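PDB 3JV1: P22 protein from Trypanosoma brucei, which serves as an accessory factor for RNA editing, specific for the cytochrome oxidase subunit II transcript, and belongs to the Mam33 family. Local coordinates for residues Glu55-Thr61 against Thr73-Val79; Gly82-Phe87 against Val101-Gly107. The contacts are given in a common frame with arbitrary orientation. Residues are numbered along the deposited sequence.

Contact 1: Glu55-Thr61 against Thr73-Val79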
loop_
_atom_site.group_PDB
_atom_site.type_symbol
_atom_site.label_atom_id
_atom_site.label_comp_id
_atom_site.label_asym_id
_atom_site.label_seq_id
_atom_site.Cartn_x
_atom_site.Cartn_y
_atom_site.Cartn_z
ATOM N N GLU A 55 0.886 -19.644 -21.001
ATOM C CA GLU A 55 0.757 -18.261 -21.419
ATOM C C GLU A 55 1.736 -17.522 -20.525
ATOM O O GLU A 55 1.840 -17.822 -19.339
ATOM C CB GLU A 55 -0.653 -17.722 -21.199
ATOM C CG GLU A 55 -0.786 -16.277 -21.689
ATOM C CD GLU A 55 -2.161 -15.710 -21.472
ATOM O OE1 GLU A 55 -2.667 -15.812 -20.339
ATOM O OE2 GLU A 55 -2.736 -15.155 -22.430
ATOM N N ILE A 56 2.484 -16.592 -21.103
ATOM C CA ILE A 56 3.456 -15.825 -20.344
ATOM C C ILE A 56 2.902 -14.407 -20.280
ATOM O O ILE A 56 2.595 -13.815 -21.314
ATOM C CB ILE A 56 4.830 -15.804 -21.049
ATOM C CG1 ILE A 56 5.184 -17.205 -21.578
ATOM C CG2 ILE A 56 5.893 -15.279 -20.088
ATOM C CD1 ILE A 56 5.249 -18.294 -20.534
ATOM N N ILE A 57 2.767 -13.872 -19.072
ATOM C CA ILE A 57 2.216 -12.536 -18.898
ATOM C C ILE A 57 3.182 -11.616 -18.168
ATOM O O ILE A 57 3.731 -11.976 -17.121
ATOM C CB ILE A 57 0.904 -12.593 -18.110
ATOM C CG1 ILE A 57 -0.102 -13.468 -18.858
ATOM C CG2 ILE A 57 0.359 -11.192 -17.897
ATOM C CD1 ILE A 57 -1.398 -13.692 -18.117
ATOM N N LEU A 58 3.391 -10.437 -18.748
ATOM C CA LEU A 58 4.272 -9.421 -18.192
ATOM C C LEU A 58 3.413 -8.242 -17.764
ATOM O O LEU A 58 2.761 -7.626 -18.600
ATOM C CB LEU A 58 5.269 -8.943 -19.250
ATOM C CG LEU A 58 6.624 -9.619 -19.451
ATOM C CD1 LEU A 58 7.656 -8.957 -18.554
ATOM C CD2 LEU A 58 6.519 -11.117 -19.191
ATOM N N GLN A 59 3.418 -7.928 -16.474
ATOM C CA GLN A 59 2.626 -6.810 -15.956
ATOM C C GLN A 59 3.533 -5.846 -15.203
ATOM O O GLN A 59 4.098 -6.223 -14.173
ATOM C CB GLN A 59 1.554 -7.300 -14.971
ATOM C CG GLN A 59 0.792 -8.535 -15.388
ATOM C CD GLN A 59 -0.170 -9.010 -14.309
ATOM O OE1 GLN A 59 0.211 -9.167 -13.148
ATOM N NE2 GLN A 59 -1.420 -9.250 -14.692
ATOM N N LEU A 60 3.681 -4.621 -15.702
ATOM C CA LEU A 60 4.506 -3.627 -15.010
ATOM C C LEU A 60 3.797 -3.319 -13.705
ATOM O O LEU A 60 2.577 -3.182 -13.687
ATOM C CB LEU A 60 4.626 -2.342 -15.828
ATOM C CG LEU A 60 5.654 -2.271 -16.959
ATOM C CD1 LEU A 60 7.039 -2.132 -16.365
ATOM C CD2 LEU A 60 5.556 -3.498 -17.841
ATOM N N THR A 61 4.550 -3.219 -12.614
ATOM C CA THR A 61 3.944 -2.944 -11.322
ATOM C C THR A 61 4.405 -1.634 -10.686
ATOM O O THR A 61 3.898 -1.242 -9.634
ATOM C CB THR A 61 4.198 -4.102 -10.322
ATOM O OG1 THR A 61 5.603 -4.324 -10.191
ATOM C CG2 THR A 61 3.536 -5.377 -10.798
ATOM N N THR A 73 9.643 -2.148 -11.838
ATOM C CA THR A 73 9.266 -3.429 -11.273
ATOM C C THR A 73 8.146 -4.018 -12.117
ATOM O O THR A 73 7.309 -3.297 -12.656
ATOM C CB THR A 73 8.762 -3.310 -9.816
ATOM O OG1 THR A 73 7.697 -2.358 -9.754
ATOM C CG2 THR A 73 9.888 -2.880 -8.885
ATOM N N LEU A 74 8.148 -5.333 -12.242
ATOM C CA LEU A 74 7.120 -6.011 -13.002
ATOM C C LEU A 74 7.015 -7.446 -12.537
ATOM O O LEU A 74 7.928 -7.972 -11.911
ATOM C CB LEU A 74 7.430 -5.951 -14.504
ATOM C CG LEU A 74 8.826 -6.325 -15.005
ATOM C CD1 LEU A 74 8.976 -7.831 -15.084
ATOM C CD2 LEU A 74 9.040 -5.717 -16.391
ATOM N N ASP A 75 5.876 -8.061 -12.823
ATOM C CA ASP A 75 5.639 -9.449 -12.480
ATOM C C ASP A 75 5.606 -10.225 -13.782
ATOM O O ASP A 75 5.068 -9.755 -14.785
ATOM C CB ASP A 75 4.283 -9.640 -11.799
ATOM C CG ASP A 75 4.288 -9.237 -10.343
ATOM O OD1 ASP A 75 5.377 -9.053 -9.764
ATOM O OD2 ASP A 75 3.186 -9.121 -9.776
ATOM N N VAL A 76 6.183 -11.414 -13.761
ATOM C CA VAL A 76 6.171 -12.274 -14.920
ATOM C C VAL A 76 5.440 -13.532 -14.482
ATOM O O VAL A 76 5.883 -14.232 -13.573
ATOM C CB VAL A 76 7.593 -12.621 -15.383
ATOM C CG1 VAL A 76 7.561 -13.800 -16.354
ATOM C CG2 VAL A 76 8.207 -11.411 -16.070
ATOM N N LEU A 77 4.300 -13.802 -15.102
ATOM C CA LEU A 77 3.543 -14.997 -14.753
ATOM C C LEU A 77 3.618 -16.043 -15.856
ATOM O O LEU A 77 3.531 -15.720 -17.043
ATOM C CB LEU A 77 2.075 -14.660 -14.488
ATOM C CG LEU A 77 1.727 -13.701 -13.342
ATOM C CD1 LEU A 77 1.897 -12.259 -13.795
ATOM C CD2 LEU A 77 0.289 -13.945 -12.911
ATOM N N VAL A 78 3.806 -17.294 -15.454
ATOM C CA VAL A 78 3.842 -18.406 -16.389
ATOM C C VAL A 78 2.671 -19.254 -15.930
ATOM O O VAL A 78 2.711 -19.857 -14.860
ATOM C CB VAL A 78 5.165 -19.191 -16.301
ATOM C CG1 VAL A 78 5.132 -20.373 -17.272
ATOM C CG2 VAL A 78 6.333 -18.263 -16.640
ATOM N N VAL A 79 1.615 -19.263 -16.739
ATOM C CA VAL A 79 0.386 -19.968 -16.410
ATOM C C VAL A 79 0.154 -21.209 -17.250
ATOM O O VAL A 79 0.242 -21.176 -18.474
ATOM C CB VAL A 79 -0.826 -19.019 -16.571
ATOM C CG1 VAL A 79 -2.078 -19.644 -15.960
ATOM C CG2 VAL A 79 -0.516 -17.677 -15.921
HETATM O O HOH W 1 6.241 -6.690 -9.142
#

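Contact 2: Gly82-Phe87 against Val101-Gly107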
loop_
_atom_site.group_PDB
_atom_site.type_symbol
_atom_site.label_atom_id
_atom_site.label_comp_id
_atom_site.label_asym_id
_atom_site.label_seq_id
_atom_site.Cartn_x
_atom_site.Cartn_y
_atom_site.Cartn_z
ATOM N N GLY A 82 -4.099 -24.240 -14.917
ATOM C CA GLY A 82 -4.765 -23.617 -13.787
ATOM C C GLY A 82 -3.858 -23.158 -12.660
ATOM O O GLY A 82 -4.338 -22.757 -11.600
ATOM N N LYS A 83 -2.548 -23.207 -12.882
ATOM C CA LYS A 83 -1.588 -22.780 -11.865
ATOM C C LYS A 83 -0.614 -21.769 -12.462
ATOM O O LYS A 83 -0.512 -21.642 -13.679
ATOM C CB LYS A 83 -0.809 -23.983 -11.333
ATOM C CG LYS A 83 -1.679 -25.061 -10.718
ATOM C CD LYS A 83 -0.834 -26.239 -10.226
ATOM C CE LYS A 83 -1.707 -27.356 -9.670
ATOM N NZ LYS A 83 -2.530 -26.891 -8.513
ATOM N N ALA A 84 0.105 -21.048 -11.612
ATOM C CA ALA A 84 1.059 -20.078 -12.118
ATOM C C ALA A 84 2.335 -19.951 -11.301
ATOM O O ALA A 84 2.329 -20.051 -10.076
ATOM C CB ALA A 84 0.395 -18.713 -12.232
ATOM N N LEU A 85 3.433 -19.738 -12.016
ATOM C CA LEU A 85 4.738 -19.517 -11.416
ATOM C C LEU A 85 4.828 -18.003 -11.592
ATOM O O LEU A 85 4.753 -17.507 -12.719
ATOM C CB LEU A 85 5.835 -20.193 -12.242
ATOM C CG LEU A 85 6.888 -21.044 -11.529
ATOM C CD1 LEU A 85 7.930 -21.495 -12.543
ATOM C CD2 LEU A 85 7.533 -20.268 -10.402
ATOM N N VAL A 86 4.968 -17.273 -10.490
ATOM C CA VAL A 86 5.028 -15.821 -10.546
ATOM C C VAL A 86 6.372 -15.249 -10.107
ATOM O O VAL A 86 6.769 -15.388 -8.954
ATOM C CB VAL A 86 3.902 -15.207 -9.679
ATOM C CG1 VAL A 86 3.864 -13.695 -9.861
ATOM C CG2 VAL A 86 2.558 -15.821 -10.072
ATOM N N PHE A 87 7.062 -14.603 -11.041
ATOM C CA PHE A 87 8.366 -13.999 -10.789
ATOM C C PHE A 87 8.246 -12.504 -10.508
ATOM O O PHE A 87 7.761 -11.742 -11.354
ATOM C CB PHE A 87 9.278 -14.190 -12.002
ATOM C CG PHE A 87 9.624 -15.628 -12.292
ATOM C CD1 PHE A 87 10.782 -16.201 -11.765
ATOM C CD2 PHE A 87 8.788 -16.408 -13.084
ATOM C CE1 PHE A 87 11.098 -17.530 -12.030
ATOM C CE2 PHE A 87 9.096 -17.745 -13.356
ATOM C CZ PHE A 87 10.255 -18.307 -12.828
ATOM N N VAL A 101 10.179 -15.326 -6.246
ATOM C CA VAL A 101 9.635 -16.414 -7.046
ATOM C C VAL A 101 8.548 -17.039 -6.186
ATOM O O VAL A 101 8.834 -17.613 -5.132
ATOM C CB VAL A 101 10.672 -17.505 -7.369
ATOM C CG1 VAL A 101 9.989 -18.644 -8.132
ATOM C CG2 VAL A 101 11.801 -16.928 -8.193
ATOM N N CYS A 102 7.302 -16.896 -6.624
ATOM C CA CYS A 102 6.163 -17.441 -5.905
ATOM C C CYS A 102 5.462 -18.465 -6.772
ATOM O O CYS A 102 5.580 -18.448 -8.002
ATOM C CB CYS A 102 5.142 -16.343 -5.586
ATOM S SG CYS A 102 5.830 -14.877 -4.846
ATOM N N PHE A 103 4.737 -19.363 -6.119
ATOM C CA PHE A 103 3.957 -20.341 -6.845
ATOM C C PHE A 103 2.509 -20.166 -6.416
ATOM O O PHE A 103 2.214 -20.076 -5.229
ATOM C CB PHE A 103 4.387 -21.770 -6.557
ATOM C CG PHE A 103 3.706 -22.768 -7.447
ATOM C CD1 PHE A 103 4.092 -22.901 -8.775
ATOM C CD2 PHE A 103 2.628 -23.517 -6.985
ATOM C CE1 PHE A 103 3.412 -23.764 -9.633
ATOM C CE2 PHE A 103 1.942 -24.380 -7.839
ATOM C CZ PHE A 103 2.339 -24.501 -9.165
ATOM N N ARG A 104 1.610 -20.106 -7.390
ATOM C CA ARG A 104 0.199 -19.939 -7.097
ATOM C C ARG A 104 -0.621 -21.114 -7.609
ATOM O O ARG A 104 -0.739 -21.322 -8.814
ATOM C CB ARG A 104 -0.307 -18.638 -7.722
ATOM C CG ARG A 104 0.403 -17.408 -7.203
ATOM C CD ARG A 104 0.185 -17.237 -5.709
ATOM N NE ARG A 104 0.911 -16.080 -5.193
ATOM C CZ ARG A 104 1.803 -16.134 -4.210
ATOM N NH1 ARG A 104 2.086 -17.293 -3.619
ATOM N NH2 ARG A 104 2.419 -15.027 -3.823
ATOM N N HIS A 105 -1.177 -21.888 -6.685
ATOM C CA HIS A 105 -1.998 -23.030 -7.058
ATOM C C HIS A 105 -3.276 -22.535 -7.730
ATOM O O HIS A 105 -3.784 -23.155 -8.666
ATOM C CB HIS A 105 -2.345 -23.855 -5.818
ATOM C CG HIS A 105 -1.223 -24.724 -5.344
ATOM N ND1 HIS A 105 -0.830 -25.860 -6.016
ATOM C CD2 HIS A 105 -0.396 -24.612 -4.278
ATOM C CE1 HIS A 105 0.190 -26.412 -5.385
ATOM N NE2 HIS A 105 0.473 -25.674 -4.327
ATOM N N ASP A 106 -3.788 -21.412 -7.245
ATOM C CA ASP A 106 -4.999 -20.833 -7.801
ATOM C C ASP A 106 -4.599 -19.855 -8.899
ATOM O O ASP A 106 -4.470 -18.655 -8.653
ATOM C CB ASP A 106 -5.780 -20.101 -6.710
ATOM C CG ASP A 106 -7.153 -19.659 -7.175
ATOM O OD1 ASP A 106 -7.348 -19.510 -8.399
ATOM O OD2 ASP A 106 -8.032 -19.450 -6.313
ATOM N N GLY A 107 -4.390 -20.385 -10.104
ATOM C CA GLY A 107 -3.998 -19.565 -11.237
ATOM C C GLY A 107 -4.972 -18.439 -11.525
ATOM O O GLY A 107 -4.573 -17.349 -11.927
#

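Contact 1: Glu55-Thr61 against Thr73-Val79
In a twisted antiparallel pair, side chains can reach past their direct partners into the gaps beside them, as this hairpin illustrates. The axes of 55-61 and 73-79 pass 4.2 Å apart, their directions 154° apart, and 710 Å² is buried. On the face carrying Ile56, Leu58 and Leu60, Leu58 acts as a bump: its CD1 enters the hollow between Val76 and Leu74, 3.5 Å from Val76 CG2 and 3.9 Å from Leu74 CD1. Ile56 repeats the theme, with CD1 3.9 Å from Val78 CG1 and CG2 4.3 Å from Val76 CG1. On the reverse face Leu77, paired with Ile57, reaches diagonally toward Gln59, its CD1 3.6 Å from Gln59 OE1. Paired backbone hydrogen bonds set this register, for example Ile57 N to Leu77 O and Leu77 N to Ile57 O, both 2.8 Å. At the polar end, the OG1 atoms of Thr61 and Thr73 hydrogen-bond at 2.9 Å, and a water bridges Thr61 OG1 (2.7 Å) to Asp75 OD1 (2.6 Å). Strands 46-51 and 83-92 flank the hairpin; Trp34 packs on Ile56 and Leu58, Phe180 of the second subunit reaches Val78, and Leu111 of helix 107-111 meets Ile57 and Val79 from the other side.

Contact 2: Gly82-Phe87 against Val101-Gly107
Where a beta strand runs into a helix, its polar backbone atoms must find new partners, and the end of this hairpin shows how that is managed. Within the regular part, Ala84 and Arg104 form a hydrogen-bonded pair (Ala84 N to Arg104 O 2.9 Å, Arg104 N to Ala84 O 2.8 Å), as do Val86 and Cys102 (Val86 N to Cys102 O and Cys102 N to Val86 O, both 2.8 Å). Beyond Arg104 the chain turns. Gly107 N donates to Gly82 O at 2.8 Å and, weakly, to His105 O at 3.2 Å, closing an inverse gamma turn centred on Asp106. Gly107 comes so close that a CB here would clash with Gly82 O. Asp106 is the N-cap of helix 107-111, its OD1 accepting from Leu109 N.

Several polar side chains find partners too. Lys83 NZ donates to His105 ND1 at 3.2 Å, while His105 NE2 bonds Glu172 of the second subunit. Arg104 folds back so that NH1 reaches Phe103 O at 3.2 Å, and it also bonds the carbonyl of Tyr125. Apolar groups complete the face of Leu85 and Phe87: Leu85 CD2 lies 3.7 Å from Val101 CG1, and Phe103 meets Phe180 of the second subunit edge-to-face. Val101 O, pointing out of the hairpin, accepts from Trp173 of that subunit. The chemistry therefore implies an outer strand whose outward carbonyls are satisfied partly by its own arginine and partly by a neighbouring chain, making this hairpin a piece of the subunit interface.

How the contacts relate
The two contacts are strand pairs of one antiparallel meander, separated by the 72-80/83-92 pairing. Contact 1 closes before contact 2 opens, their centres about 11 Å apart. Probable hydrogen bonds from Phe87 N to Val76 O (2.8 Å) and Val78 N to Leu85 O (2.9 Å) join them. Helix 107-111, whose first residue belongs to contact 2, packs on one face of both, and Phe180 of the second subunit touches the other face of both. Contact 1, its centre about 8 Å from the chain centre, lies mid-sheet, with two residues within reach of the second subunit; contact 2, its centre about 19 Å from the chain centre, includes the outermost strand 95-104 and has seven.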